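Local coordinates for probable ABC transporter extracellular-binding protein YckB (Bacillus subtilis, PDB 2IEE) that probably serves as the extracellular solute-binding component of an ABC-type transport system that depends on a binding protein, at residues T94-R97 and E98-A102; L228-M231 and S232-S236; K167-N171 and G172-V176. All coordinates share one frame; numbering follows the deposited sequence.

Contact 1 of 3, residues T94-R97 and E98-A102; sequences TKDR and EEKFA
Asp96 and Lys100 form the ionic contact of this short helical turn: OD1 of Asp96 and NZ of Lys100 lie 2.8 Å apart as a salt bridge. The carboxylate reaches its partner because Asp96 CG stands opposite the backbone N (chi1 173°), while the lysine chain runs extended until its last bend (chi4 69°) and crosses the aspartate at a slant. OD2 of Asp96 stays farther from Lys100 NZ, at 3.7 Å, so the grip is one-sided. The carbonyl oxygen of Arg97 is held by two backbone donors: Phe101 N meets Arg97 O from nearly straight ahead at 2.8 Å, whereas Lys100 N, 3.0 Å from Arg97 O, comes from well above the carbonyl plane. Arg97 O also lies oblique to the Phe101 ring, 3.8 Å from its CD2. At the start of the turn, Glu98 N bonds to Thr94 O, and CG of Glu98 lies against that carbonyl.

Farther out, Thr94 OG1 accepts from Arg97 N at 3.1 Å in a nearly straight bond (162°). The guanidinium of Arg97 is directed elsewhere, with NH1 bonded to the Asp92 carbonyl, while the Phe101 ring packs on Leu76 and Asn80 of helix 75-81. The local geometry is that of a threonine N-cap on a single weakly bonded helical turn, which leads through Glu99 and Lys100 into edge strand 101-103 of the mixed sheet.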
ATOM      1  N   THR A  94      -9.674  -9.376  -0.393  1.00 18.96           N
ATOM      2  CA  THR A  94     -10.559  -9.697  -1.509  1.00 20.11           C
ATOM      3  C   THR A  94     -11.375 -10.911  -1.100  1.00 20.86           C
ATOM      4  O   THR A  94     -10.933 -11.704  -0.270  1.00 20.25           O
ATOM      5  CB  THR A  94      -9.786 -10.043  -2.794  1.00 22.06           C
ATOM      6  OG1 THR A  94      -9.122 -11.303  -2.626  1.00 24.31           O
ATOM      7  CG2 THR A  94      -8.761  -8.957  -3.117  1.00 23.26           C
ATOM      8  N   LYS A  95     -12.564 -11.055  -1.676  1.00 23.34           N
ATOM      9  CA  LYS A  95     -13.420 -12.182  -1.348  1.00 27.07           C
ATOM     10  C   LYS A  95     -12.731 -13.496  -1.663  1.00 27.21           C
ATOM     11  O   LYS A  95     -12.827 -14.452  -0.897  1.00 26.09           O
ATOM     12  CB  LYS A  95     -14.746 -12.088  -2.104  1.00 29.77           C
ATOM     13  CG  LYS A  95     -15.810 -11.320  -1.345  1.00 33.23           C
ATOM     14  CD  LYS A  95     -17.149 -11.362  -2.056  1.00 35.95           C
ATOM     15  CE  LYS A  95     -18.270 -10.997  -1.104  1.00 36.00           C
ATOM     16  NZ  LYS A  95     -18.348 -11.998  -0.005  1.00 36.81           N
ATOM     17  N   ASP A  96     -12.023 -13.535  -2.787  1.00 28.64           N
ATOM     18  CA  ASP A  96     -11.310 -14.739  -3.189  1.00 31.57           C
ATOM     19  C   ASP A  96     -10.306 -15.158  -2.118  1.00 30.20           C
ATOM     20  O   ASP A  96     -10.268 -16.317  -1.707  1.00 30.71           O
ATOM     21  CB  ASP A  96     -10.586 -14.502  -4.516  1.00 36.02           C
ATOM     22  CG  ASP A  96      -9.687 -15.659  -4.903  1.00 40.54           C
ATOM     23  OD1 ASP A  96     -10.202 -16.784  -5.077  1.00 43.41           O
ATOM     24  OD2 ASP A  96      -8.464 -15.444  -5.028  1.00 42.62           O
ATOM     25  N   ARG A  97      -9.500 -14.205  -1.659  1.00 29.57           N
ATOM     26  CA  ARG A  97      -8.495 -14.485  -0.641  1.00 28.39           C
ATOM     27  C   ARG A  97      -9.100 -14.824   0.712  1.00 27.66           C
ATOM     28  O   ARG A  97      -8.541 -15.620   1.458  1.00 28.25           O
ATOM     29  CB  ARG A  97      -7.552 -13.292  -0.489  1.00 27.20           C
ATOM     30  CG  ARG A  97      -6.662 -13.074  -1.692  1.00 27.85           C
ATOM     31  CD  ARG A  97      -5.842 -11.807  -1.561  1.00 24.69           C
ATOM     32  NE  ARG A  97      -4.931 -11.653  -2.686  1.00 25.38           N
ATOM     33  CZ  ARG A  97      -4.326 -10.517  -3.012  1.00 26.14           C
ATOM     34  NH1 ARG A  97      -4.535  -9.419  -2.293  1.00 24.99           N
ATOM     35  NH2 ARG A  97      -3.515 -10.479  -4.060  1.00 23.57           N
ATOM     36  N   GLU A  98     -10.245 -14.224   1.021  1.00 28.76           N
ATOM     37  CA  GLU A  98     -10.914 -14.459   2.298  1.00 29.90           C
ATOM     38  C   GLU A  98     -11.399 -15.891   2.503  1.00 30.90           C
ATOM     39  O   GLU A  98     -11.692 -16.292   3.629  1.00 30.96           O
ATOM     40  CB  GLU A  98     -12.094 -13.502   2.460  1.00 30.04           C
ATOM     41  CG  GLU A  98     -11.701 -12.052   2.650  1.00 30.41           C
ATOM     42  CD  GLU A  98     -12.899 -11.159   2.896  1.00 30.51           C
ATOM     43  OE1 GLU A  98     -13.820 -11.154   2.059  1.00 30.93           O
ATOM     44  OE2 GLU A  98     -12.921 -10.463   3.931  1.00 33.81           O
ATOM     45  N   GLU A  99     -11.502 -16.660   1.426  1.00 32.55           N
ATOM     46  CA  GLU A  99     -11.943 -18.042   1.549  1.00 34.79           C
ATOM     47  C   GLU A  99     -10.749 -18.957   1.764  1.00 34.08           C
ATOM     48  O   GLU A  99     -10.904 -20.100   2.195  1.00 35.02           O
ATOM     49  CB  GLU A  99     -12.720 -18.476   0.302  1.00 37.83           C
ATOM     50  CG  GLU A  99     -14.230 -18.373   0.460  1.00 42.87           C
ATOM     51  CD  GLU A  99     -14.678 -16.992   0.906  1.00 45.55           C
ATOM     52  OE1 GLU A  99     -14.656 -16.057   0.074  1.00 46.20           O
ATOM     53  OE2 GLU A  99     -15.044 -16.839   2.092  1.00 45.80           O
ATOM     54  N   LYS A 100      -9.560 -18.437   1.473  1.00 32.58           N
ATOM     55  CA  LYS A 100      -8.324 -19.197   1.614  1.00 31.98           C
ATOM     56  C   LYS A 100      -7.507 -18.792   2.842  1.00 31.09           C
ATOM     57  O   LYS A 100      -6.702 -19.573   3.337  1.00 31.24           O
ATOM     58  CB  LYS A 100      -7.450 -19.019   0.368  1.00 32.83           C
ATOM     59  CG  LYS A 100      -8.084 -19.442  -0.952  1.00 35.42           C
ATOM     60  CD  LYS A 100      -7.094 -19.240  -2.100  1.00 38.05           C
ATOM     61  CE  LYS A 100      -7.627 -19.750  -3.434  1.00 39.63           C
ATOM     62  NZ  LYS A 100      -8.753 -18.930  -3.958  1.00 41.13           N
ATOM     63  N   PHE A 101      -7.712 -17.575   3.332  1.00 30.19           N
ATOM     64  CA  PHE A 101      -6.954 -17.088   4.486  1.00 29.33           C
ATOM     65  C   PHE A 101      -7.799 -16.327   5.499  1.00 28.49           C
ATOM     66  O   PHE A 101      -8.972 -16.040   5.270  1.00 27.18           O
ATOM     67  CB  PHE A 101      -5.843 -16.149   4.018  1.00 29.25           C
ATOM     68  CG  PHE A 101      -4.856 -16.787   3.093  1.00 28.39           C
ATOM     69  CD1 PHE A 101      -3.864 -17.626   3.588  1.00 28.09           C
ATOM     70  CD2 PHE A 101      -4.904 -16.536   1.726  1.00 28.40           C
ATOM     71  CE1 PHE A 101      -2.925 -18.210   2.733  1.00 27.05           C
ATOM     72  CE2 PHE A 101      -3.974 -17.112   0.860  1.00 28.82           C
ATOM     73  CZ  PHE A 101      -2.982 -17.951   1.370  1.00 28.24           C
ATOM     74  N   ALA A 102      -7.177 -15.992   6.622  1.00 27.75           N
ATOM     75  CA  ALA A 102      -7.840 -15.221   7.660  1.00 25.65           C
ATOM     76  C   ALA A 102      -7.164 -13.853   7.708  1.00 25.45           C
ATOM     77  O   ALA A 102      -5.962 -13.755   7.944  1.00 25.90           O
ATOM     78  CB  ALA A 102      -7.705 -15.910   8.999  1.00 26.09           C
TER

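Contact 2 of 3, residues L228-M231 and S232-S236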
ATOM      1  N   LEU A 228      -5.208  -4.393  17.450  1.00 17.39           N
ATOM      2  CA  LEU A 228      -5.423  -3.384  16.419  1.00 17.09           C
ATOM      3  C   LEU A 228      -6.563  -2.441  16.801  1.00 17.76           C
ATOM      4  O   LEU A 228      -6.495  -1.239  16.541  1.00 16.79           O
ATOM      5  CB  LEU A 228      -5.726  -4.052  15.069  1.00 14.34           C
ATOM      6  CG  LEU A 228      -4.533  -4.641  14.311  1.00 14.10           C
ATOM      7  CD1 LEU A 228      -5.000  -5.427  13.089  1.00 12.45           C
ATOM      8  CD2 LEU A 228      -3.607  -3.511  13.894  1.00 14.74           C
ATOM      9  N   LYS A 229      -7.607  -2.990  17.414  1.00 18.32           N
ATOM     10  CA  LYS A 229      -8.753  -2.197  17.843  1.00 20.86           C
ATOM     11  C   LYS A 229      -8.317  -1.233  18.941  1.00 21.73           C
ATOM     12  O   LYS A 229      -8.729  -0.075  18.969  1.00 22.75           O
ATOM     13  CB  LYS A 229      -9.867  -3.116  18.365  1.00 23.76           C
ATOM     14  CG  LYS A 229     -11.077  -2.381  18.924  1.00 26.39           C
ATOM     15  CD  LYS A 229     -12.203  -3.344  19.283  1.00 31.23           C
ATOM     16  CE  LYS A 229     -13.442  -2.596  19.777  1.00 33.05           C
ATOM     17  NZ  LYS A 229     -14.594  -3.512  20.030  1.00 34.89           N
ATOM     18  N   GLU A 230      -7.481  -1.729  19.845  1.00 23.58           N
ATOM     19  CA  GLU A 230      -6.961  -0.934  20.946  1.00 25.80           C
ATOM     20  C   GLU A 230      -6.135   0.224  20.384  1.00 26.00           C
ATOM     21  O   GLU A 230      -6.179   1.344  20.901  1.00 24.42           O
ATOM     22  CB  GLU A 230      -6.093  -1.820  21.844  1.00 27.88           C
ATOM     23  CG  GLU A 230      -5.495  -1.137  23.055  1.00 33.05           C
ATOM     24  CD  GLU A 230      -4.623  -2.085  23.865  1.00 38.71           C
ATOM     25  OE1 GLU A 230      -5.164  -3.066  24.427  1.00 39.49           O
ATOM     26  OE2 GLU A 230      -3.394  -1.858  23.935  1.00 40.26           O
HETATM   27  N   MSE A 231      -5.387  -0.060  19.322  1.00 25.71           N
HETATM   28  CA  MSE A 231      -4.544   0.939  18.671  1.00 25.90           C
HETATM   29  C   MSE A 231      -5.411   1.925  17.899  1.00 26.81           C
HETATM   30  O   MSE A 231      -5.124   3.124  17.837  1.00 25.65           O
HETATM   31  CB  MSE A 231      -3.555   0.249  17.729  1.00 25.95           C
HETATM   32  CG  MSE A 231      -2.408  -0.455  18.445  1.00 25.55           C
HETATM   33 SE   MSE A 231      -1.376  -1.582  17.253  1.00 32.10          SE
HETATM   34  CE  MSE A 231      -0.408  -0.199  16.310  1.00 28.81           C
ATOM     35  N   SER A 232      -6.487   1.407  17.319  1.00 27.52           N
ATOM     36  CA  SER A 232      -7.416   2.221  16.559  1.00 29.10           C
ATOM     37  C   SER A 232      -8.104   3.238  17.460  1.00 28.41           C
ATOM     38  O   SER A 232      -8.317   4.388  17.067  1.00 29.04           O
ATOM     39  CB  SER A 232      -8.470   1.332  15.904  1.00 29.75           C
ATOM     40  OG  SER A 232      -9.409   2.121  15.199  1.00 33.20           O
ATOM     41  N   LYS A 233      -8.438   2.810  18.675  1.00 27.41           N
ATOM     42  CA  LYS A 233      -9.123   3.670  19.632  1.00 26.91           C
ATOM     43  C   LYS A 233      -8.223   4.680  20.342  1.00 27.12           C
ATOM     44  O   LYS A 233      -8.675   5.779  20.663  1.00 28.84           O
ATOM     45  CB  LYS A 233      -9.867   2.812  20.664  1.00 26.97           C
ATOM     46  CG  LYS A 233     -10.864   1.843  20.036  1.00 27.85           C
ATOM     47  CD  LYS A 233     -11.419   0.827  21.030  1.00 28.68           C
ATOM     48  CE  LYS A 233     -12.477   1.431  21.936  1.00 30.63           C
ATOM     49  NZ  LYS A 233     -13.154   0.391  22.772  1.00 31.67           N
ATOM     50  N   ASP A 234      -6.961   4.334  20.597  1.00 26.10           N
ATOM     51  CA  ASP A 234      -6.091   5.293  21.273  1.00 25.05           C
ATOM     52  C   ASP A 234      -5.283   6.188  20.338  1.00 24.25           C
ATOM     53  O   ASP A 234      -4.447   6.966  20.790  1.00 24.81           O
ATOM     54  CB  ASP A 234      -5.150   4.599  22.255  1.00 23.66           C
ATOM     55  CG  ASP A 234      -4.129   3.712  21.577  1.00 25.04           C
ATOM     56  OD1 ASP A 234      -3.845   3.906  20.374  1.00 25.13           O
ATOM     57  OD2 ASP A 234      -3.590   2.826  22.270  1.00 25.49           O
ATOM     58  N   GLY A 235      -5.527   6.082  19.038  1.00 24.32           N
ATOM     59  CA  GLY A 235      -4.820   6.932  18.093  1.00 25.39           C
ATOM     60  C   GLY A 235      -3.465   6.457  17.599  1.00 24.00           C
ATOM     61  O   GLY A 235      -2.806   7.167  16.839  1.00 24.42           O
ATOM     62  N   SER A 236      -3.045   5.266  18.018  1.00 22.11           N
ATOM     63  CA  SER A 236      -1.760   4.719  17.596  1.00 20.94           C
ATOM     64  C   SER A 236      -1.692   4.518  16.086  1.00 19.38           C
ATOM     65  O   SER A 236      -0.678   4.816  15.456  1.00 17.63           O
ATOM     66  CB  SER A 236      -1.497   3.386  18.298  1.00 21.01           C
ATOM     67  OG  SER A 236      -1.462   3.560  19.701  1.00 24.16           O
TER
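Backbone hydrogen bonds carry the regular part of this helix end: Ser232 N, Lys233 N and Asp234 N bond to the carbonyls of Leu228, Lys229 and Glu230 in succession. Farther on, Met231 O receives a weak bond from Ser236 N at 3.0 Å (122°). Between them, Gly235 takes a positive phi of 86° that would press any CB against the preceding carbonyl.

Side-chain hydrogen bonds centre on Asp234 OD1. Ser236 N lies 2.8 Å from Asp234 OD1, nearly along its C-O axis, an Asx turn. Ser236 OG donates to Asp234 OD1 from the syn side at 2.5 Å, out of the carboxylate plane, and also bonds Arg60 NH2. With CG set between the backbone N and the carbonyl carbon (chi1 67°), Asp234 turns its carboxylate back toward the last turn, OD1 2.9 Å from another acceptor, Met231 O. Replacing Ser236 by alanine removes the hydroxyl, and Asp234 OD1 would probably lose one of its two donors and Arg60 NH2 a partner.

Among charged groups, Glu230 forms a salt bridge with Arg60.

Apolar contacts complete the turn. The methylene chains of Lys229 and Lys233 lie side by side, Lys229 CG 3.9 Å from Lys233 CD. Selenomethionine Met231 sets CB 3.8 Å from Ser236 CB and packs against helices 49-60 and 236-244, at the corner where helix 218-234 gives way to helix 236-244.

Contact 3 of 3, residues K167-N171 and G172-V176; sequences KDVAN and GRTDV
Asp168 engages the following loop with both its carbonyl and its carboxylate. Three successive amides converge on Asp168 O: those of Gly172 and Arg173 make weak bonds, while Thr174 N, 2.9 Å away, makes a straighter one (162°) from above the carbonyl plane. The side chain lies alongside that of Arg173, and Asp168 OD1 meets Arg173 NH1 at 2.8 Å in a salt bridge that includes a weak hydrogen bond. OD1 sits at the guanidinium edge, yet the carboxylate and guanidinium planes are 71° apart, so the two groups meet through one nitrogen instead of forming a flat, two-pronged pair. Arg173 folds back for this at chi3 (62°), and Asp168 OD2 accepts from Tyr157 OH.

Next in sequence, Val169 O takes a bond from Gly172 N at 3.0 Å. Val169 CG2 touches Thr174 OG1 at 3.4 Å, the two side chains crossing at about a right angle, and Val169 CG1 rests 3.8 Å from Asp175 O. Asn171 ends the segment with CB 4.0 Å from Arg173 CG. Gly172 then leaves helical geometry with positive phi, and the bonds back to Asp168 and Val169 complete a Schellman motif; at these backbone angles a CB would be jammed against Asn171 O, which suits glycine.

The motif ends helix 162-171, and the loop after it leads into strand 176-180. Arg117, just after strand 108-116, ties the turn down by bonding the carbonyls of Val169 and Thr174 and forming a salt bridge with Asp175, while Val176 pairs through its backbone with Lys134 and Ala136 of strand 134-136.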
ATOM      1  N   LYS A 167       8.693  14.875 -13.581  1.00 17.21           N
ATOM      2  CA  LYS A 167       9.123  16.011 -14.395  1.00 16.78           C
ATOM      3  C   LYS A 167       8.662  15.912 -15.843  1.00 14.34           C
ATOM      4  O   LYS A 167       8.390  16.929 -16.478  1.00 15.03           O
ATOM      5  CB  LYS A 167      10.647  16.165 -14.358  1.00 18.84           C
ATOM      6  CG  LYS A 167      11.180  16.553 -12.996  1.00 25.09           C
ATOM      7  CD  LYS A 167      12.626  17.005 -13.071  1.00 31.62           C
ATOM      8  CE  LYS A 167      13.184  17.272 -11.679  1.00 35.03           C
ATOM      9  NZ  LYS A 167      12.352  18.245 -10.909  1.00 38.40           N
ATOM     10  N   ASP A 168       8.575  14.691 -16.363  1.00 15.20           N
ATOM     11  CA  ASP A 168       8.133  14.492 -17.737  1.00 13.86           C
ATOM     12  C   ASP A 168       6.662  14.854 -17.868  1.00 14.14           C
ATOM     13  O   ASP A 168       6.202  15.257 -18.938  1.00 14.16           O
ATOM     14  CB  ASP A 168       8.371  13.040 -18.176  1.00 16.68           C
ATOM     15  CG  ASP A 168       9.849  12.696 -18.267  1.00 17.22           C
ATOM     16  OD1 ASP A 168      10.650  13.594 -18.610  1.00 17.16           O
ATOM     17  OD2 ASP A 168      10.210  11.532 -18.003  1.00 19.37           O
ATOM     18  N   VAL A 169       5.915  14.693 -16.781  1.00 14.74           N
ATOM     19  CA  VAL A 169       4.509  15.060 -16.804  1.00 14.41           C
ATOM     20  C   VAL A 169       4.483  16.585 -16.837  1.00 14.35           C
ATOM     21  O   VAL A 169       3.834  17.192 -17.694  1.00 14.45           O
ATOM     22  CB  VAL A 169       3.765  14.594 -15.543  1.00 13.80           C
ATOM     23  CG1 VAL A 169       2.373  15.233 -15.502  1.00 11.69           C
ATOM     24  CG2 VAL A 169       3.648  13.085 -15.532  1.00 11.78           C
ATOM     25  N   ALA A 170       5.211  17.186 -15.901  1.00 14.10           N
ATOM     26  CA  ALA A 170       5.299  18.640 -15.791  1.00 17.27           C
ATOM     27  C   ALA A 170       5.799  19.259 -17.091  1.00 16.78           C
ATOM     28  O   ALA A 170       5.322  20.305 -17.511  1.00 18.11           O
ATOM     29  CB  ALA A 170       6.240  19.021 -14.646  1.00 14.53           C
ATOM     30  N   ASN A 171       6.757  18.592 -17.719  1.00 18.56           N
ATOM     31  CA  ASN A 171       7.356  19.060 -18.968  1.00 20.45           C
ATOM     32  C   ASN A 171       6.468  18.904 -20.183  1.00 17.26           C
ATOM     33  O   ASN A 171       6.694  19.550 -21.199  1.00 17.01           O
ATOM     34  CB  ASN A 171       8.654  18.302 -19.239  1.00 21.65           C
ATOM     35  CG  ASN A 171       9.780  18.769 -18.371  1.00 25.64           C
ATOM     36  OD1 ASN A 171      10.781  18.074 -18.211  1.00 28.93           O
ATOM     37  ND2 ASN A 171       9.634  19.964 -17.808  1.00 26.41           N
ATOM     38  N   GLY A 172       5.477  18.033 -20.086  1.00 16.31           N
ATOM     39  CA  GLY A 172       4.611  17.800 -21.225  1.00 15.99           C
ATOM     40  C   GLY A 172       5.121  16.641 -22.070  1.00 15.03           C
ATOM     41  O   GLY A 172       4.548  16.344 -23.113  1.00 14.58           O
ATOM     42  N   ARG A 173       6.203  15.993 -21.635  1.00 14.26           N
ATOM     43  CA  ARG A 173       6.752  14.851 -22.368  1.00 14.05           C
ATOM     44  C   ARG A 173       5.811  13.651 -22.218  1.00 13.58           C
ATOM     45  O   ARG A 173       5.713  12.813 -23.112  1.00 15.15           O
ATOM     46  CB  ARG A 173       8.165  14.513 -21.875  1.00 13.15           C
ATOM     47  CG  ARG A 173       9.173  15.607 -22.159  1.00 14.12           C
ATOM     48  CD  ARG A 173      10.620  15.152 -21.928  1.00 18.23           C
ATOM     49  NE  ARG A 173      11.002  14.059 -22.817  1.00 17.52           N
ATOM     50  CZ  ARG A 173      11.179  12.801 -22.427  1.00 19.95           C
ATOM     51  NH1 ARG A 173      11.016  12.468 -21.152  1.00 21.09           N
ATOM     52  NH2 ARG A 173      11.508  11.870 -23.316  1.00 18.70           N
ATOM     53  N   THR A 174       5.135  13.573 -21.073  1.00 12.54           N
ATOM     54  CA  THR A 174       4.136  12.539 -20.820  1.00 10.14           C
ATOM     55  C   THR A 174       2.908  13.290 -20.310  1.00 12.13           C
ATOM     56  O   THR A 174       2.973  14.502 -20.080  1.00 10.63           O
ATOM     57  CB  THR A 174       4.575  11.515 -19.759  1.00 12.14           C
ATOM     58  OG1 THR A 174       4.983  12.199 -18.565  1.00 12.65           O
ATOM     59  CG2 THR A 174       5.710  10.632 -20.303  1.00  8.30           C
ATOM     60  N   ASP A 175       1.796  12.588 -20.119  1.00 12.17           N
ATOM     61  CA  ASP A 175       0.575  13.253 -19.676  1.00 11.69           C
ATOM     62  C   ASP A 175       0.017  12.865 -18.320  1.00 12.92           C
ATOM     63  O   ASP A 175      -0.484  13.715 -17.581  1.00 12.16           O
ATOM     64  CB  ASP A 175      -0.537  13.030 -20.692  1.00 12.23           C
ATOM     65  CG  ASP A 175      -0.188  13.556 -22.054  1.00 11.96           C
ATOM     66  OD1 ASP A 175       0.171  14.745 -22.142  1.00 11.44           O
ATOM     67  OD2 ASP A 175      -0.287  12.784 -23.031  1.00 14.79           O
ATOM     68  N   VAL A 176       0.099  11.584 -17.988  1.00 11.59           N
ATOM     69  CA  VAL A 176      -0.496  11.126 -16.753  1.00 11.64           C
ATOM     70  C   VAL A 176       0.215   9.935 -16.132  1.00 12.54           C
ATOM     71  O   VAL A 176       0.844   9.136 -16.829  1.00 12.38           O
ATOM     72  CB  VAL A 176      -1.968  10.756 -17.035  1.00 11.61           C
ATOM     73  CG1 VAL A 176      -2.009   9.624 -18.050  1.00 12.35           C
ATOM     74  CG2 VAL A 176      -2.697  10.367 -15.752  1.00 10.87           C
TER

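Overall arrangement
All three contacts illustrate how a chain enters or leaves a helix, each solving the problem differently: contact 1 with a threonine cap and a very short turn, contact 2 with a glycine and an Asx turn between two helices, contact 3 with a Schellman motif. Contacts 1 and 2 are the closer pair, with centres about 25 Å apart and nearest atoms about 10 Å apart. Contact 3 lies across the chain's centre from both, its centre about 39 Å from that of contact 1 and 41 Å from that of contact 2. None touches another. Contacts 1 and 3 nevertheless share a sheet, since each leads into a strand, 101-103 and 176-180 respectively, of the six-stranded mixed sheet.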